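Local coordinates for protein geranylgeranyl pyrophosphate synthase (Corynebacterium glutamicum, PDB 3LK5) that probably catalyses magnesium-dependent prenyl transfer between allylic and homoallylic diphosphates in isoprenoid biosynthesis, at residues D19-P22 / E23-R26; Y69-A72 / G73-A77; A170-L173 / A174-R177; F253-R256 / D257-L260. All coordinates share one frame; numbering follows the deposited sequence.

Three of the four contacts lie within single helices, and interaction 1 runs from a loop into the beginning of helix 21-43. Interactions 1 and 2 touch, Phe21 CE1 packing at 3.5 Å from Trp71 CD1, so that helix begins against helix 65-78. Interaction 3 comes within about 7 Å of interaction 2 at the nearest atoms and reaches the second subunit. Interaction 4, its centre about 34 Å from that of interaction 3 and across the middle of the chain, belongs to the active-site region: the Gln254 side chain is about 8 Å from that of Asp194 and about 10 Å from that of Asp108, both magnesium-binding residues, although this chain holds no metal.

Interaction 1 of 4, residues D19-P22 / E23-R26; sequences DKFP and EVVR
Glu23 meets Lys20 across the turn: its N-H makes a weak, bent hydrogen bond to Lys20 O (3.0 Å), and its CB lies 3.3 Å from Lys20 O. Beyond CG the glutamate chain is extended, yet no salt bridge follows, since Glu23 OE1 and Lys20 NZ stay 5.9 Å apart at the exposed surface. Val24 comes next and brings its CB to 3.4 Å from Phe21 O, with the Phe21 ring more loosely beside it. Val25 makes the closer hydrophobic contact. Its CG2 branch, beside its own backbone N, meets Phe21 CE2 at 3.4 Å, an oblique approach to a ring that chi1 of -165° swings toward the following turn. The backbone supports the same pair, Val25 N bonding Phe21 O at 3.1 Å. Arg26 closes the turn through its N-H, which reaches Pro22 O at 3.0 Å in a nearly straight bond (165°), while its extended side chain leads off to weak hydrogen bonds from NE to Leu59 O and from NH2 to Asn60 OD1. Beyond the two segments, Phe21 is buried against Pro67 and Leu68 of helix 65-78 and Leu91 of helix 87-111. Regular i to i+4 bonding taking over just after a proline, whose missing N-H costs nothing so early, is typical of the first turn of an alpha-helix, here helix 21-43.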
loop_
_atom_site.group_PDB
_atom_site.type_symbol
_atom_site.label_atom_id
_atom_site.label_comp_id
_atom_site.label_asym_id
_atom_site.label_seq_id
_atom_site.Cartn_x
_atom_site.Cartn_y
_atom_site.Cartn_z
ATOM N N ASP A 19 -27.140 -11.774 6.423
ATOM C CA ASP A 19 -26.738 -13.039 5.812
ATOM C C ASP A 19 -26.478 -12.973 4.307
ATOM O O ASP A 19 -25.591 -13.666 3.834
ATOM C CB ASP A 19 -27.701 -14.192 6.180
ATOM C CG ASP A 19 -27.645 -14.552 7.672
ATOM O OD1 ASP A 19 -26.610 -14.286 8.336
ATOM O OD2 ASP A 19 -28.644 -15.102 8.185
ATOM N N LYS A 20 -27.212 -12.144 3.566
ATOM C CA LYS A 20 -27.032 -12.080 2.100
ATOM C C LYS A 20 -26.040 -10.999 1.645
ATOM O O LYS A 20 -25.601 -11.015 0.495
ATOM C CB LYS A 20 -28.354 -11.811 1.363
ATOM C CG LYS A 20 -29.447 -12.871 1.568
ATOM C CD LYS A 20 -30.604 -12.657 0.593
ATOM C CE LYS A 20 -31.888 -13.336 1.078
ATOM N NZ LYS A 20 -31.970 -14.799 0.766
ATOM N N PHE A 21 -25.742 -10.023 2.503
ATOM C CA PHE A 21 -24.874 -8.925 2.054
ATOM C C PHE A 21 -23.513 -9.392 1.489
ATOM O O PHE A 21 -23.077 -8.844 0.491
ATOM C CB PHE A 21 -24.712 -7.821 3.110
ATOM C CG PHE A 21 -24.139 -6.554 2.559
ATOM C CD1 PHE A 21 -24.897 -5.759 1.734
ATOM C CD2 PHE A 21 -22.840 -6.176 2.865
ATOM C CE1 PHE A 21 -24.398 -4.601 1.201
ATOM C CE2 PHE A 21 -22.316 -5.006 2.355
ATOM C CZ PHE A 21 -23.097 -4.213 1.508
ATOM N N PRO A 22 -22.850 -10.401 2.103
ATOM C CA PRO A 22 -21.551 -10.829 1.542
ATOM C C PRO A 22 -21.634 -11.256 0.079
ATOM O O PRO A 22 -20.635 -11.133 -0.647
ATOM C CB PRO A 22 -21.137 -12.012 2.424
ATOM C CG PRO A 22 -21.824 -11.752 3.722
ATOM C CD PRO A 22 -23.116 -11.051 3.405
ATOM N N GLU A 23 -22.800 -11.759 -0.356
ATOM C CA GLU A 23 -22.992 -12.131 -1.780
ATOM C C GLU A 23 -22.898 -10.908 -2.677
ATOM O O GLU A 23 -22.280 -10.944 -3.754
ATOM C CB GLU A 23 -24.361 -12.823 -1.984
ATOM C CG GLU A 23 -24.493 -14.089 -1.205
ATOM C CD GLU A 23 -25.892 -14.675 -1.310
ATOM O OE1 GLU A 23 -26.812 -14.035 -1.887
ATOM O OE2 GLU A 23 -26.047 -15.785 -0.829
ATOM N N VAL A 24 -23.504 -9.812 -2.215
ATOM C CA VAL A 24 -23.472 -8.554 -2.950
ATOM C C VAL A 24 -22.016 -8.040 -3.009
ATOM O O VAL A 24 -21.582 -7.597 -4.054
ATOM C CB VAL A 24 -24.401 -7.493 -2.280
ATOM C CG1 VAL A 24 -24.257 -6.158 -2.950
ATOM C CG2 VAL A 24 -25.889 -7.970 -2.381
ATOM N N VAL A 25 -21.292 -8.139 -1.898
ATOM C CA VAL A 25 -19.891 -7.679 -1.852
ATOM C C VAL A 25 -19.062 -8.471 -2.874
ATOM O O VAL A 25 -18.321 -7.882 -3.656
ATOM C CB VAL A 25 -19.304 -7.813 -0.442
ATOM C CG1 VAL A 25 -17.752 -7.558 -0.420
ATOM C CG2 VAL A 25 -20.054 -6.860 0.533
ATOM N N ARG A 26 -19.221 -9.802 -2.891
ATOM C CA ARG A 26 -18.506 -10.648 -3.860
ATOM C C ARG A 26 -18.815 -10.254 -5.292
ATOM O O ARG A 26 -17.882 -10.189 -6.107
ATOM C CB ARG A 26 -18.805 -12.143 -3.628
ATOM C CG ARG A 26 -17.914 -13.094 -4.448
ATOM C CD ARG A 26 -18.312 -14.571 -4.168
ATOM N NE ARG A 26 -17.332 -15.532 -4.725
ATOM C CZ ARG A 26 -17.226 -15.888 -6.009
ATOM N NH1 ARG A 26 -17.994 -15.334 -6.940
ATOM N NH2 ARG A 26 -16.296 -16.782 -6.373
#

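Interaction 2 of 4, residues Y69-A72 / G73-A77; sequences YAWA and GFLAA
Trp71 and Phe74 both carry CG opposite their backbone N (chi1 179° and 177°), which sends the two aromatic side chains out from the helix in related directions, while Leu75 keeps CG beside its own N and rises from the next turn beneath the indole. The two rings end up almost parallel, with planes 15° apart, but slid so far that they barely overlap: the centroids of the Trp71 six-membered ring and the Phe74 ring are 5.6 Å apart. Contact is made where Phe74 CD2 approaches Trp71 CZ3 at 3.6 Å. Leu75 covers one face of the indole with both methyls. Its CD1 forms a CH-pi contact 3.9 Å from the centroid of the Trp71 five-membered ring, and Leu75 CD2 sits 3.7 Å from Trp71 CZ2 on the benzo part. Regular i to i+4 hydrogen bonds hold the spacing, Leu75 N reaching Trp71 O at 2.9 Å and Phe74 N reaching Ala70 O at 3.0 Å. Around the cluster, Val90 of helix 87-111 and Val357 of helix 355-369 join in, placing helix 65-78 in the interior of the fold. The binding is therefore dispersive rather than polar, and it has a price: Trp71 NE1, with Leu75 CD1 over the ring face 3.5 Å away, is buried and has no hydrogen-bond partner in the model.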
loop_
_atom_site.group_PDB
_atom_site.type_symbol
_atom_site.label_atom_id
_atom_site.label_comp_id
_atom_site.label_asym_id
_atom_site.label_seq_id
_atom_site.Cartn_x
_atom_site.Cartn_y
_atom_site.Cartn_z
ATOM N N TYR A 69 -20.518 -3.350 7.879
ATOM C CA TYR A 69 -20.624 -2.202 8.766
ATOM C C TYR A 69 -20.686 -0.880 8.028
ATOM O O TYR A 69 -21.418 0.003 8.454
ATOM C CB TYR A 69 -19.519 -2.196 9.852
ATOM C CG TYR A 69 -19.919 -2.981 11.089
ATOM C CD1 TYR A 69 -19.170 -4.065 11.511
ATOM C CD2 TYR A 69 -21.059 -2.613 11.837
ATOM C CE1 TYR A 69 -19.528 -4.783 12.655
ATOM C CE2 TYR A 69 -21.417 -3.303 12.968
ATOM C CZ TYR A 69 -20.640 -4.379 13.381
ATOM O OH TYR A 69 -20.993 -5.065 14.528
ATOM N N ALA A 70 -19.925 -0.717 6.935
ATOM C CA ALA A 70 -20.050 0.488 6.139
ATOM C C ALA A 70 -21.493 0.650 5.606
ATOM O O ALA A 70 -22.082 1.740 5.649
ATOM C CB ALA A 70 -19.029 0.474 4.969
ATOM N N TRP A 71 -22.042 -0.447 5.084
ATOM C CA TRP A 71 -23.411 -0.439 4.597
ATOM C C TRP A 71 -24.423 -0.097 5.693
ATOM O O TRP A 71 -25.316 0.698 5.482
ATOM C CB TRP A 71 -23.722 -1.797 3.932
ATOM C CG TRP A 71 -25.136 -1.955 3.395
ATOM C CD1 TRP A 71 -26.030 -2.937 3.757
ATOM C CD2 TRP A 71 -25.785 -1.178 2.379
ATOM N NE1 TRP A 71 -27.202 -2.785 3.062
ATOM C CE2 TRP A 71 -27.081 -1.728 2.201
ATOM C CE3 TRP A 71 -25.407 -0.073 1.605
ATOM C CZ2 TRP A 71 -28.011 -1.187 1.300
ATOM C CZ3 TRP A 71 -26.327 0.468 0.701
ATOM C CH2 TRP A 71 -27.622 -0.104 0.560
ATOM N N ALA A 72 -24.238 -0.677 6.866
ATOM C CA ALA A 72 -25.102 -0.390 8.014
ATOM C C ALA A 72 -25.004 1.062 8.423
ATOM O O ALA A 72 -26.012 1.662 8.802
ATOM C CB ALA A 72 -24.730 -1.287 9.178
ATOM N N GLY A 73 -23.798 1.623 8.395
ATOM C CA GLY A 73 -23.634 3.068 8.681
ATOM C C GLY A 73 -24.364 3.964 7.702
ATOM O O GLY A 73 -25.002 4.972 8.084
ATOM N N PHE A 74 -24.293 3.598 6.431
ATOM C CA PHE A 74 -25.042 4.311 5.380
ATOM C C PHE A 74 -26.546 4.234 5.653
ATOM O O PHE A 74 -27.241 5.255 5.612
ATOM C CB PHE A 74 -24.703 3.715 4.000
ATOM C CG PHE A 74 -25.481 4.326 2.861
ATOM C CD1 PHE A 74 -25.082 5.532 2.296
ATOM C CD2 PHE A 74 -26.620 3.679 2.360
ATOM C CE1 PHE A 74 -25.802 6.115 1.252
ATOM C CE2 PHE A 74 -27.354 4.233 1.320
ATOM C CZ PHE A 74 -26.950 5.474 0.766
ATOM N N LEU A 75 -27.040 3.038 5.952
ATOM C CA LEU A 75 -28.472 2.868 6.185
ATOM C C LEU A 75 -28.915 3.601 7.471
ATOM O O LEU A 75 -29.986 4.194 7.500
ATOM C CB LEU A 75 -28.845 1.390 6.282
ATOM C CG LEU A 75 -28.672 0.562 4.998
ATOM C CD1 LEU A 75 -29.030 -0.879 5.305
ATOM C CD2 LEU A 75 -29.515 1.123 3.838
ATOM N N ALA A 76 -28.098 3.539 8.514
ATOM C CA ALA A 76 -28.394 4.249 9.765
ATOM C C ALA A 76 -28.569 5.769 9.559
ATOM O O ALA A 76 -29.455 6.383 10.182
ATOM C CB ALA A 76 -27.330 3.946 10.841
ATOM N N ALA A 77 -27.758 6.358 8.678
ATOM C CA ALA A 77 -27.771 7.799 8.404
ATOM C C ALA A 77 -28.763 8.184 7.336
ATOM O O ALA A 77 -29.182 9.326 7.239
ATOM C CB ALA A 77 -26.392 8.252 7.953
#

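Interaction 3 of 4, residues A170-L173 / A174-R177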
loop_
_atom_site.group_PDB
_atom_site.type_symbol
_atom_site.label_atom_id
_atom_site.label_comp_id
_atom_site.label_asym_id
_atom_site.label_seq_id
_atom_site.Cartn_x
_atom_site.Cartn_y
_atom_site.Cartn_z
ATOM N N ALA A 170 -18.482 14.039 -6.138
ATOM C CA ALA A 170 -17.382 14.797 -5.513
ATOM C C ALA A 170 -17.676 15.112 -4.063
ATOM O O ALA A 170 -16.780 15.056 -3.222
ATOM C CB ALA A 170 -17.160 16.081 -6.253
ATOM N N GLU A 171 -18.926 15.523 -3.769
ATOM C CA GLU A 171 -19.302 15.893 -2.404
ATOM C C GLU A 171 -19.210 14.689 -1.457
ATOM O O GLU A 171 -18.661 14.797 -0.336
ATOM C CB GLU A 171 -20.723 16.487 -2.383
ATOM C CG GLU A 171 -20.845 17.821 -3.144
ATOM C CD GLU A 171 -20.811 17.733 -4.712
ATOM O OE1 GLU A 171 -20.826 16.641 -5.360
ATOM O OE2 GLU A 171 -20.788 18.833 -5.317
ATOM N N ALA A 172 -19.741 13.554 -1.903
ATOM C CA ALA A 172 -19.678 12.316 -1.112
ATOM C C ALA A 172 -18.221 11.889 -0.897
ATOM O O ALA A 172 -17.839 11.537 0.226
ATOM C CB ALA A 172 -20.478 11.174 -1.810
ATOM N N LEU A 173 -17.404 11.939 -1.948
ATOM C CA LEU A 173 -15.965 11.625 -1.782
ATOM C C LEU A 173 -15.296 12.498 -0.755
ATOM O O LEU A 173 -14.574 11.999 0.107
ATOM C CB LEU A 173 -15.185 11.675 -3.130
ATOM C CG LEU A 173 -15.501 10.527 -4.064
ATOM C CD1 LEU A 173 -14.902 10.790 -5.450
ATOM C CD2 LEU A 173 -14.999 9.178 -3.455
ATOM N N ALA A 174 -15.568 13.802 -0.810
ATOM C CA ALA A 174 -15.017 14.696 0.174
ATOM C C ALA A 174 -15.449 14.312 1.584
ATOM O O ALA A 174 -14.647 14.419 2.531
ATOM C CB ALA A 174 -15.401 16.183 -0.122
ATOM N N ARG A 175 -16.713 13.881 1.736
ATOM C CA ARG A 175 -17.209 13.539 3.070
ATOM C C ARG A 175 -16.501 12.295 3.618
ATOM O O ARG A 175 -16.386 12.166 4.829
ATOM C CB ARG A 175 -18.741 13.302 3.080
ATOM C CG ARG A 175 -19.581 14.616 3.006
ATOM C CD ARG A 175 -21.081 14.380 3.366
ATOM N NE ARG A 175 -21.704 13.395 2.482
ATOM C CZ ARG A 175 -22.296 13.698 1.323
ATOM N NH1 ARG A 175 -22.852 12.734 0.572
ATOM N NH2 ARG A 175 -22.342 14.964 0.903
ATOM N N THR A 176 -16.054 11.409 2.732
ATOM C CA THR A 176 -15.360 10.168 3.147
ATOM C C THR A 176 -13.994 10.426 3.802
ATOM O O THR A 176 -13.485 9.539 4.479
ATOM C CB THR A 176 -15.127 9.141 2.003
ATOM O OG1 THR A 176 -14.187 9.648 1.027
ATOM C CG2 THR A 176 -16.452 8.735 1.310
ATOM N N ARG A 177 -13.427 11.622 3.647
ATOM C CA ARG A 177 -12.000 11.795 4.009
ATOM C C ARG A 177 -11.695 11.438 5.472
ATOM O O ARG A 177 -10.779 10.651 5.744
ATOM C CB ARG A 177 -11.507 13.224 3.701
ATOM C CG ARG A 177 -11.395 13.615 2.198
ATOM C CD ARG A 177 -10.499 12.635 1.454
ATOM N NE ARG A 177 -9.167 12.484 2.088
ATOM C CZ ARG A 177 -8.459 11.363 1.997
ATOM N NH1 ARG A 177 -8.979 10.308 1.343
ATOM N NH2 ARG A 177 -7.259 11.283 2.589
#
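The guanidinium of Arg175 lies back over the turn that precedes it, with Ala172 CA 3.6 Å above one face and Glu171 O over the same face, both offset toward the rim. Its chain, bent at chi3, folds the group down so that NH1 comes 3.7 Å from Ala172 CB. NE donates to Ser230 O and NH1 to Ile231 O, two carbonyls at the end of helix 205-231. The Glu171 carboxylate makes no salt bridge with it, OE1 remaining 6.7 Å from Arg175 NH2. On the neighbouring side of the helix, Thr176 turns its hydroxyl back to the preceding turn: chi1 of 67° sets OG1 between its backbone N and carbonyl carbon, and OG1 donates to Leu173 O at 2.6 Å, in the carbonyl plane and on a lone pair. The same carbonyl accepts a weak bond from Thr176 N, whose other partner is Ala172 O at 3.1 Å. A buried hydroxyl is thus satisfied within its own helix, and Thr176 can pack against Leu227 and Ile231. Here the backbone shifts to an i to i+3 bond, Arg177 N to Ala174 O at 3.2 Å, as in a 3-10 turn, and the Arg177 side chain crosses to the second subunit, where it forms salt bridges with Asp165 and Asp161. Chemically, one stretch of helix 170-199 offers its charges to two different partners: Arg175 to the helix 205-231 terminus, which the helix dipole would probably make favourable for a cation, and Arg177 to the dimer interface.

Interaction 4 of 4, residues F253-R256 / D257-L260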
loop_
_atom_site.group_PDB
_atom_site.type_symbol
_atom_site.label_atom_id
_atom_site.label_comp_id
_atom_site.label_asym_id
_atom_site.label_seq_id
_atom_site.Cartn_x
_atom_site.Cartn_y
_atom_site.Cartn_z
ATOM N N PHE A 253 -15.082 -7.515 20.263
ATOM C CA PHE A 253 -14.866 -8.488 19.211
ATOM C C PHE A 253 -13.434 -9.040 19.246
ATOM O O PHE A 253 -13.248 -10.254 19.124
ATOM C CB PHE A 253 -15.173 -7.822 17.842
ATOM C CG PHE A 253 -14.700 -8.593 16.653
ATOM C CD1 PHE A 253 -15.447 -9.666 16.157
ATOM C CD2 PHE A 253 -13.515 -8.228 15.993
ATOM C CE1 PHE A 253 -15.031 -10.379 15.008
ATOM C CE2 PHE A 253 -13.071 -8.944 14.845
ATOM C CZ PHE A 253 -13.841 -10.024 14.366
ATOM N N GLN A 254 -12.427 -8.177 19.402
ATOM C CA GLN A 254 -11.045 -8.676 19.449
ATOM C C GLN A 254 -10.842 -9.557 20.689
ATOM O O GLN A 254 -10.166 -10.584 20.625
ATOM C CB GLN A 254 -10.028 -7.549 19.532
ATOM C CG GLN A 254 -8.585 -8.116 19.416
ATOM C CD GLN A 254 -8.408 -8.901 18.155
ATOM O OE1 GLN A 254 -8.731 -8.404 17.084
ATOM N NE2 GLN A 254 -7.930 -10.141 18.256
ATOM N N LEU A 255 -11.405 -9.109 21.802
ATOM C CA LEU A 255 -11.308 -9.951 23.056
ATOM C C LEU A 255 -11.920 -11.329 22.862
ATOM O O LEU A 255 -11.336 -12.333 23.289
ATOM C CB LEU A 255 -11.930 -9.256 24.245
ATOM C CG LEU A 255 -11.273 -7.928 24.696
ATOM C CD1 LEU A 255 -12.124 -7.344 25.836
ATOM C CD2 LEU A 255 -9.809 -8.127 25.142
ATOM N N ARG A 256 -13.083 -11.385 22.207
ATOM C CA ARG A 256 -13.710 -12.685 21.891
ATOM C C ARG A 256 -12.795 -13.504 20.987
ATOM O O ARG A 256 -12.645 -14.726 21.173
ATOM C CB ARG A 256 -15.092 -12.514 21.215
ATOM C CG ARG A 256 -15.758 -13.850 20.768
ATOM C CD ARG A 256 -15.923 -14.863 21.963
ATOM N NE ARG A 256 -16.849 -14.305 22.945
ATOM C CZ ARG A 256 -16.900 -14.621 24.244
ATOM N NH1 ARG A 256 -16.050 -15.509 24.761
ATOM N NH2 ARG A 256 -17.804 -14.017 25.019
ATOM N N ASP A 257 -12.222 -12.841 19.984
ATOM C CA ASP A 257 -11.311 -13.507 19.057
ATOM C C ASP A 257 -10.048 -14.064 19.779
ATOM O O ASP A 257 -9.574 -15.165 19.449
ATOM C CB ASP A 257 -10.922 -12.543 17.907
ATOM C CG ASP A 257 -11.922 -12.582 16.735
ATOM O OD1 ASP A 257 -12.990 -13.243 16.830
ATOM O OD2 ASP A 257 -11.645 -11.938 15.695
ATOM N N ASP A 258 -9.542 -13.306 20.761
ATOM C CA ASP A 258 -8.430 -13.779 21.586
ATOM C C ASP A 258 -8.836 -15.039 22.377
ATOM O O ASP A 258 -8.073 -15.990 22.421
ATOM C CB ASP A 258 -7.968 -12.729 22.575
ATOM C CG ASP A 258 -7.452 -11.453 21.920
ATOM O OD1 ASP A 258 -7.059 -11.447 20.727
ATOM O OD2 ASP A 258 -7.426 -10.450 22.636
ATOM N N LEU A 259 -10.037 -15.058 22.959
ATOM C CA LEU A 259 -10.463 -16.245 23.715
ATOM C C LEU A 259 -10.609 -17.436 22.785
ATOM O O LEU A 259 -10.125 -18.538 23.099
ATOM C CB LEU A 259 -11.746 -15.987 24.510
ATOM C CG LEU A 259 -11.672 -14.925 25.610
ATOM C CD1 LEU A 259 -13.008 -14.788 26.336
ATOM C CD2 LEU A 259 -10.550 -15.262 26.659
ATOM N N LEU A 260 -11.209 -17.214 21.604
ATOM C CA LEU A 260 -11.324 -18.293 20.615
ATOM C C LEU A 260 -9.964 -18.806 20.139
ATOM O O LEU A 260 -9.823 -19.996 19.879
ATOM C CB LEU A 260 -12.173 -17.886 19.387
ATOM C CG LEU A 260 -13.680 -17.722 19.626
ATOM C CD1 LEU A 260 -14.305 -17.020 18.389
ATOM C CD2 LEU A 260 -14.418 -19.058 19.982
#
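Gln254 and Asp258 pair across one turn of the second aspartate-rich motif of trans-prenyltransferases, here in the shortened form FQxxDD on helix 236-263, which in relatives serves diphosphate and magnesium binding. From CB, which heads away from the following turn, the Gln254 chain doubles back through chi2 of 56°. CG then passes 3.9 Å from Asp258 OD1. At the tip the amide divides its work: OE1 takes a hydrogen bond from Thr216 OG1 of helix 205-231, and NE2 donates to Asp258 OD1 at 2.9 Å, nearly straight at 171°. The acceptor lies in the amide plane, whereas the donor reaches Asp258 OD1 from 40° above the carboxylate plane. With both ends engaged, rotation of the amide is fixed, and Asp258 is bound to the turn that bears Gln254. Phe253 meets the neighbouring aspartate. The Asp257 carboxylate leans over one ring face near the rim, with OD2 3.2 Å from Phe253 CZ. In the backbone, Asp257 N bonds Phe253 O at 2.9 Å, and Asp258 N bonds Gln254 O at 2.8 Å. On another side of the helix, Leu255 and Leu259 pack on helices 329-347 and 284-296. Arg256 is bent twice along its chain, which brings its guanidinium back to a salt bridge from NH1 to Glu334 and a hydrogen bond from NE to Thr369 O; there Arg256 NH1 lies 3.5 Å from the Leu259 CD1 methyl.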